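Local coordinates for protein N-formylglutamate amidohydrolase (Ralstonia eutropha, PDB 2Q7S) that binds a zinc ion and probably acts as a hydrolase of the N-formylglutamate amidohydrolase family, at residues A[56-68]-A[268-280]. Residues are numbered along the deposited sequence; the frame is centred on the assembly and turned at random.
Sequences THVDALWEAVPRV and FATLQRDLTLLTL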
loop_
_atom_site.group_PDB
_atom_site.type_symbol
_atom_site.label_atom_id
_atom_site.label_comp_id
_atom_site.label_asym_id
_atom_site.label_seq_id
_atom_site.Cartn_x
_atom_site.Cartn_y
_atom_site.Cartn_z
ATOM N N THR A 56 -8.333 -3.395 -4.266
ATOM C CA THR A 56 -8.790 -3.129 -5.645
ATOM C C THR A 56 -9.126 -1.644 -5.864
ATOM O O THR A 56 -9.685 -0.961 -4.972
ATOM C CB THR A 56 -10.016 -4.027 -5.999
ATOM O OG1 THR A 56 -9.858 -5.278 -5.351
ATOM C CG2 THR A 56 -10.195 -4.239 -7.506
ATOM N N HIS A 57 -8.747 -1.169 -7.059
ATOM C CA HIS A 57 -8.985 0.199 -7.548
ATOM C C HIS A 57 -8.263 1.332 -6.804
ATOM O O HIS A 57 -8.487 2.475 -7.128
ATOM C CB HIS A 57 -10.471 0.534 -7.529
ATOM C CG HIS A 57 -11.348 -0.501 -8.139
ATOM N ND1 HIS A 57 -11.183 -0.941 -9.434
ATOM C CD2 HIS A 57 -12.427 -1.157 -7.646
ATOM C CE1 HIS A 57 -12.095 -1.868 -9.697
ATOM N NE2 HIS A 57 -12.872 -2.003 -8.638
ATOM N N VAL A 58 -7.434 1.016 -5.803
ATOM C CA VAL A 58 -6.797 2.065 -4.961
ATOM C C VAL A 58 -5.923 2.975 -5.772
ATOM O O VAL A 58 -5.869 4.190 -5.561
ATOM C CB VAL A 58 -5.979 1.457 -3.772
ATOM C CG1 VAL A 58 -5.011 2.468 -3.214
ATOM C CG2 VAL A 58 -6.977 1.007 -2.712
ATOM N N ASP A 59 -5.311 2.405 -6.782
ATOM C CA ASP A 59 -4.548 3.233 -7.712
ATOM C C ASP A 59 -5.397 4.226 -8.522
ATOM O O ASP A 59 -4.959 5.354 -8.729
ATOM C CB ASP A 59 -3.657 2.369 -8.584
ATOM C CG ASP A 59 -4.419 1.528 -9.542
ATOM O OD1 ASP A 59 -5.431 0.880 -9.164
ATOM O OD2 ASP A 59 -3.975 1.516 -10.707
ATOM N N ALA A 60 -6.600 3.823 -8.940
ATOM C CA ALA A 60 -7.527 4.716 -9.698
ATOM C C ALA A 60 -8.136 5.767 -8.765
ATOM O O ALA A 60 -8.400 6.890 -9.196
ATOM C CB ALA A 60 -8.639 3.899 -10.399
ATOM N N LEU A 61 -8.326 5.416 -7.478
ATOM C CA LEU A 61 -8.849 6.369 -6.468
ATOM C C LEU A 61 -7.904 7.546 -6.333
ATOM O O LEU A 61 -8.346 8.687 -6.228
ATOM C CB LEU A 61 -9.032 5.747 -5.099
ATOM C CG LEU A 61 -10.259 4.842 -4.820
ATOM C CD1 LEU A 61 -10.109 4.253 -3.423
ATOM C CD2 LEU A 61 -11.557 5.627 -4.986
ATOM N N TRP A 62 -6.605 7.255 -6.399
ATOM C CA TRP A 62 -5.602 8.309 -6.301
ATOM C C TRP A 62 -5.023 8.776 -7.618
ATOM O O TRP A 62 -3.886 9.283 -7.655
ATOM C CB TRP A 62 -4.501 7.856 -5.363
ATOM C CG TRP A 62 -4.922 7.623 -3.919
ATOM C CD1 TRP A 62 -5.388 6.449 -3.385
ATOM C CD2 TRP A 62 -4.819 8.544 -2.812
ATOM N NE1 TRP A 62 -5.600 6.589 -2.027
ATOM C CE2 TRP A 62 -5.235 7.851 -1.648
ATOM C CE3 TRP A 62 -4.412 9.880 -2.690
ATOM C CZ2 TRP A 62 -5.280 8.456 -0.386
ATOM C CZ3 TRP A 62 -4.471 10.496 -1.407
ATOM C CH2 TRP A 62 -4.886 9.771 -0.295
ATOM N N GLU A 63 -5.779 8.639 -8.701
ATOM C CA GLU A 63 -5.309 9.113 -10.031
ATOM C C GLU A 63 -4.759 10.552 -10.102
ATOM O O GLU A 63 -3.887 10.787 -10.874
ATOM C CB GLU A 63 -6.412 8.966 -11.093
ATOM C CG GLU A 63 -7.623 9.785 -10.802
ATOM C CD GLU A 63 -8.402 10.172 -12.026
ATOM O OE1 GLU A 63 -8.337 9.438 -13.044
ATOM O OE2 GLU A 63 -9.104 11.209 -11.952
ATOM N N ALA A 64 -5.253 11.470 -9.270
ATOM C CA ALA A 64 -4.824 12.910 -9.200
ATOM C C ALA A 64 -3.369 13.163 -8.903
ATOM O O ALA A 64 -2.866 14.230 -9.177
ATOM C CB ALA A 64 -5.603 13.620 -8.135
ATOM N N VAL A 65 -2.711 12.204 -8.269
ATOM C CA VAL A 65 -1.355 12.363 -7.821
ATOM C C VAL A 65 -0.371 12.943 -8.885
ATOM O O VAL A 65 0.303 13.927 -8.566
ATOM C CB VAL A 65 -0.832 11.018 -7.183
ATOM C CG1 VAL A 65 0.702 11.037 -6.999
ATOM C CG2 VAL A 65 -1.487 10.816 -5.847
ATOM N N PRO A 66 -0.252 12.319 -10.106
ATOM C CA PRO A 66 0.591 12.832 -11.168
ATOM C C PRO A 66 0.029 14.129 -11.787
ATOM O O PRO A 66 0.784 14.955 -12.284
ATOM C CB PRO A 66 0.614 11.652 -12.174
ATOM C CG PRO A 66 -0.658 11.049 -12.005
ATOM C CD PRO A 66 -0.846 11.037 -10.547
ATOM N N ARG A 67 -1.266 14.372 -11.598
ATOM C CA ARG A 67 -1.922 15.582 -12.117
ATOM C C ARG A 67 -1.556 16.792 -11.298
ATOM O O ARG A 67 -1.752 17.875 -11.747
ATOM C CB ARG A 67 -3.449 15.428 -12.090
ATOM C CG ARG A 67 -3.985 14.219 -12.920
ATOM C CD ARG A 67 -5.514 14.063 -12.770
ATOM N NE ARG A 67 -6.175 15.118 -13.535
ATOM C CZ ARG A 67 -7.371 15.654 -13.259
ATOM N NH1 ARG A 67 -8.132 15.194 -12.288
ATOM N NH2 ARG A 67 -7.858 16.584 -14.058
ATOM N N VAL A 68 -1.072 16.594 -10.077
ATOM C CA VAL A 68 -0.674 17.690 -9.233
ATOM C C VAL A 68 0.854 17.721 -9.036
ATOM O O VAL A 68 1.331 18.509 -8.255
ATOM C CB VAL A 68 -1.422 17.685 -7.861
ATOM C CG1 VAL A 68 -2.914 17.657 -8.095
ATOM C CG2 VAL A 68 -0.947 16.501 -6.960
ATOM N N PHE A 268 -17.599 5.330 -5.247
ATOM C CA PHE A 268 -16.309 5.461 -5.937
ATOM C C PHE A 268 -16.051 6.901 -6.434
ATOM O O PHE A 268 -15.034 7.501 -6.113
ATOM C CB PHE A 268 -16.158 4.479 -7.130
ATOM C CG PHE A 268 -14.793 4.540 -7.758
ATOM C CD1 PHE A 268 -13.757 3.750 -7.281
ATOM C CD2 PHE A 268 -14.518 5.443 -8.784
ATOM C CE1 PHE A 268 -12.461 3.854 -7.837
ATOM C CE2 PHE A 268 -13.234 5.538 -9.323
ATOM C CZ PHE A 268 -12.211 4.721 -8.853
ATOM N N ALA A 269 -16.969 7.419 -7.254
ATOM C CA ALA A 269 -16.836 8.724 -7.898
ATOM C C ALA A 269 -16.615 9.859 -6.914
ATOM O O ALA A 269 -15.709 10.676 -7.081
ATOM C CB ALA A 269 -18.081 9.028 -8.742
ATOM N N THR A 270 -17.466 9.908 -5.907
ATOM C CA THR A 270 -17.388 10.923 -4.843
ATOM C C THR A 270 -16.120 10.781 -4.016
ATOM O O THR A 270 -15.476 11.790 -3.678
ATOM C CB THR A 270 -18.695 10.949 -3.944
ATOM O OG1 THR A 270 -18.886 9.681 -3.323
ATOM C CG2 THR A 270 -19.883 11.228 -4.783
ATOM N N LEU A 271 -15.671 9.543 -3.743
ATOM C CA LEU A 271 -14.422 9.390 -3.008
ATOM C C LEU A 271 -13.204 9.825 -3.815
ATOM O O LEU A 271 -12.313 10.546 -3.302
ATOM C CB LEU A 271 -14.238 7.947 -2.530
ATOM C CG LEU A 271 -13.008 7.723 -1.674
ATOM C CD1 LEU A 271 -13.125 8.501 -0.360
ATOM C CD2 LEU A 271 -12.816 6.224 -1.471
ATOM N N GLN A 272 -13.174 9.424 -5.089
ATOM C CA GLN A 272 -12.097 9.805 -6.004
ATOM C C GLN A 272 -12.028 11.336 -6.102
ATOM O O GLN A 272 -10.960 11.914 -6.089
ATOM C CB GLN A 272 -12.377 9.236 -7.400
ATOM C CG GLN A 272 -11.239 9.398 -8.413
ATOM C CD GLN A 272 -11.580 8.786 -9.769
ATOM O OE1 GLN A 272 -12.590 9.126 -10.378
ATOM N NE2 GLN A 272 -10.748 7.854 -10.228
ATOM N N ARG A 273 -13.177 11.970 -6.215
ATOM C CA ARG A 273 -13.258 13.445 -6.261
ATOM C C ARG A 273 -12.682 14.055 -4.975
ATOM O O ARG A 273 -11.785 14.876 -5.008
ATOM C CB ARG A 273 -14.706 13.876 -6.489
ATOM C CG ARG A 273 -14.931 15.393 -6.366
ATOM C CD ARG A 273 -15.512 15.801 -4.980
ATOM N NE ARG A 273 -16.884 15.356 -4.609
ATOM C CZ ARG A 273 -17.873 14.905 -5.409
ATOM N NH1 ARG A 273 -17.760 14.783 -6.739
ATOM N NH2 ARG A 273 -19.037 14.557 -4.854
ATOM N N ASP A 274 -13.148 13.581 -3.833
ATOM C CA ASP A 274 -12.590 14.008 -2.544
ATOM C C ASP A 274 -11.073 13.816 -2.431
ATOM O O ASP A 274 -10.361 14.690 -1.915
ATOM C CB ASP A 274 -13.307 13.321 -1.388
ATOM C CG ASP A 274 -14.723 13.796 -1.227
ATOM O OD1 ASP A 274 -15.136 14.768 -1.913
ATOM O OD2 ASP A 274 -15.434 13.184 -0.420
ATOM N N LEU A 275 -10.565 12.686 -2.916
ATOM C CA LEU A 275 -9.121 12.445 -2.900
ATOM C C LEU A 275 -8.333 13.292 -3.885
ATOM O O LEU A 275 -7.195 13.595 -3.632
ATOM C CB LEU A 275 -8.789 10.960 -3.117
ATOM C CG LEU A 275 -9.209 9.982 -2.047
ATOM C CD1 LEU A 275 -8.971 8.503 -2.462
ATOM C CD2 LEU A 275 -8.474 10.344 -0.744
ATOM N N THR A 276 -8.927 13.652 -5.039
ATOM C CA THR A 276 -8.333 14.624 -5.928
ATOM C C THR A 276 -8.146 15.978 -5.259
ATOM O O THR A 276 -7.092 16.599 -5.349
ATOM C CB THR A 276 -9.149 14.767 -7.213
ATOM O OG1 THR A 276 -9.028 13.550 -7.956
ATOM C CG2 THR A 276 -8.628 15.866 -8.020
ATOM N N LEU A 277 -9.209 16.464 -4.631
ATOM C CA LEU A 277 -9.152 17.704 -3.870
ATOM C C LEU A 277 -8.181 17.602 -2.685
ATOM O O LEU A 277 -7.467 18.569 -2.400
ATOM C CB LEU A 277 -10.550 18.128 -3.401
ATOM C CG LEU A 277 -11.523 18.887 -4.325
ATOM C CD1 LEU A 277 -11.261 20.381 -4.388
ATOM C CD2 LEU A 277 -11.570 18.327 -5.713
ATOM N N LEU A 278 -8.118 16.461 -2.013
ATOM C CA LEU A 278 -7.181 16.291 -0.892
ATOM C C LEU A 278 -5.740 16.332 -1.450
ATOM O O LEU A 278 -4.855 16.947 -0.869
ATOM C CB LEU A 278 -7.410 14.951 -0.159
ATOM C CG LEU A 278 -6.276 14.552 0.793
ATOM C CD1 LEU A 278 -6.254 15.505 1.984
ATOM C CD2 LEU A 278 -6.362 13.045 1.199
ATOM N N THR A 279 -5.543 15.739 -2.620
ATOM C CA THR A 279 -4.197 15.591 -3.230
ATOM C C THR A 279 -3.657 16.940 -3.665
ATOM O O THR A 279 -2.472 17.204 -3.573
ATOM C CB THR A 279 -4.209 14.505 -4.395
ATOM O OG1 THR A 279 -4.544 13.208 -3.868
ATOM C CG2 THR A 279 -2.849 14.349 -5.048
ATOM N N LEU A 280 -4.545 17.797 -4.181
ATOM C CA LEU A 280 -4.190 19.127 -4.575
ATOM C C LEU A 280 -3.711 19.864 -3.324
ATOM O O LEU A 280 -2.668 20.543 -3.321
ATOM C CB LEU A 280 -5.392 19.846 -5.231
ATOM C CG LEU A 280 -5.181 21.245 -5.806
ATOM C CD1 LEU A 280 -3.936 21.295 -6.746
ATOM C CD2 LEU A 280 -6.439 21.739 -6.555
HETATM O O HOH W 1 -7.595 11.223 -7.321
HETATM O O HOH W 2 -8.067 13.229 -10.588
#
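From Leu61 beside Gln272, their CA atoms 4.8 Å apart, to Val68 beside Leu280, residues 56-68 run in the same direction as helix 267-289. Helix 58-61 ends before Trp62, which opens a type I turn to Val65. Leu61 is the knob of the interface, branched and apolar enough to fill the hole between Phe268, Leu271, Gln272 and Leu275; its CD2 comes to 3.5 Å from Phe268 CE1. The flat indole of Trp62 offers Leu275 a broad surface: CD2 of Leu275 makes a CH-pi contact over the six-membered ring, 22° off the normal, while Thr279 OG1 meets the ring edge. That hydroxyl also donates to Leu275 O within its own helix, a bond that suits threonine to a buried helical position. The Trp62 side chain also packs on Leu171, Ile249 and Ile251, so these segments lie beside strands 166-174 and 244-252 of the mixed central sheet of this protein, a member of the zinc exopeptidase clan; the side chain of zinc-binding His172 is about 8 Å from that of Trp62. With CG trans to the backbone N and the chain straight beyond it, Gln272 carries its amide to the end of helix 58-61, where NE2 donates to Ala60 O at 2.7 Å and 163° from above the carbonyl plane; Glu63 N comes from the other face. The Glu63 carboxylate stacks on this amide, their planes 19° apart. Small Ala64 allows close approach to Thr276, whose OG1 binds two waters, one bridging to Leu61 O and Ala64 N, the other to Glu63 OE2 and Arg67 NH1. Val68 CG2 presses tightly on Thr279 CG2 at 3.5 Å.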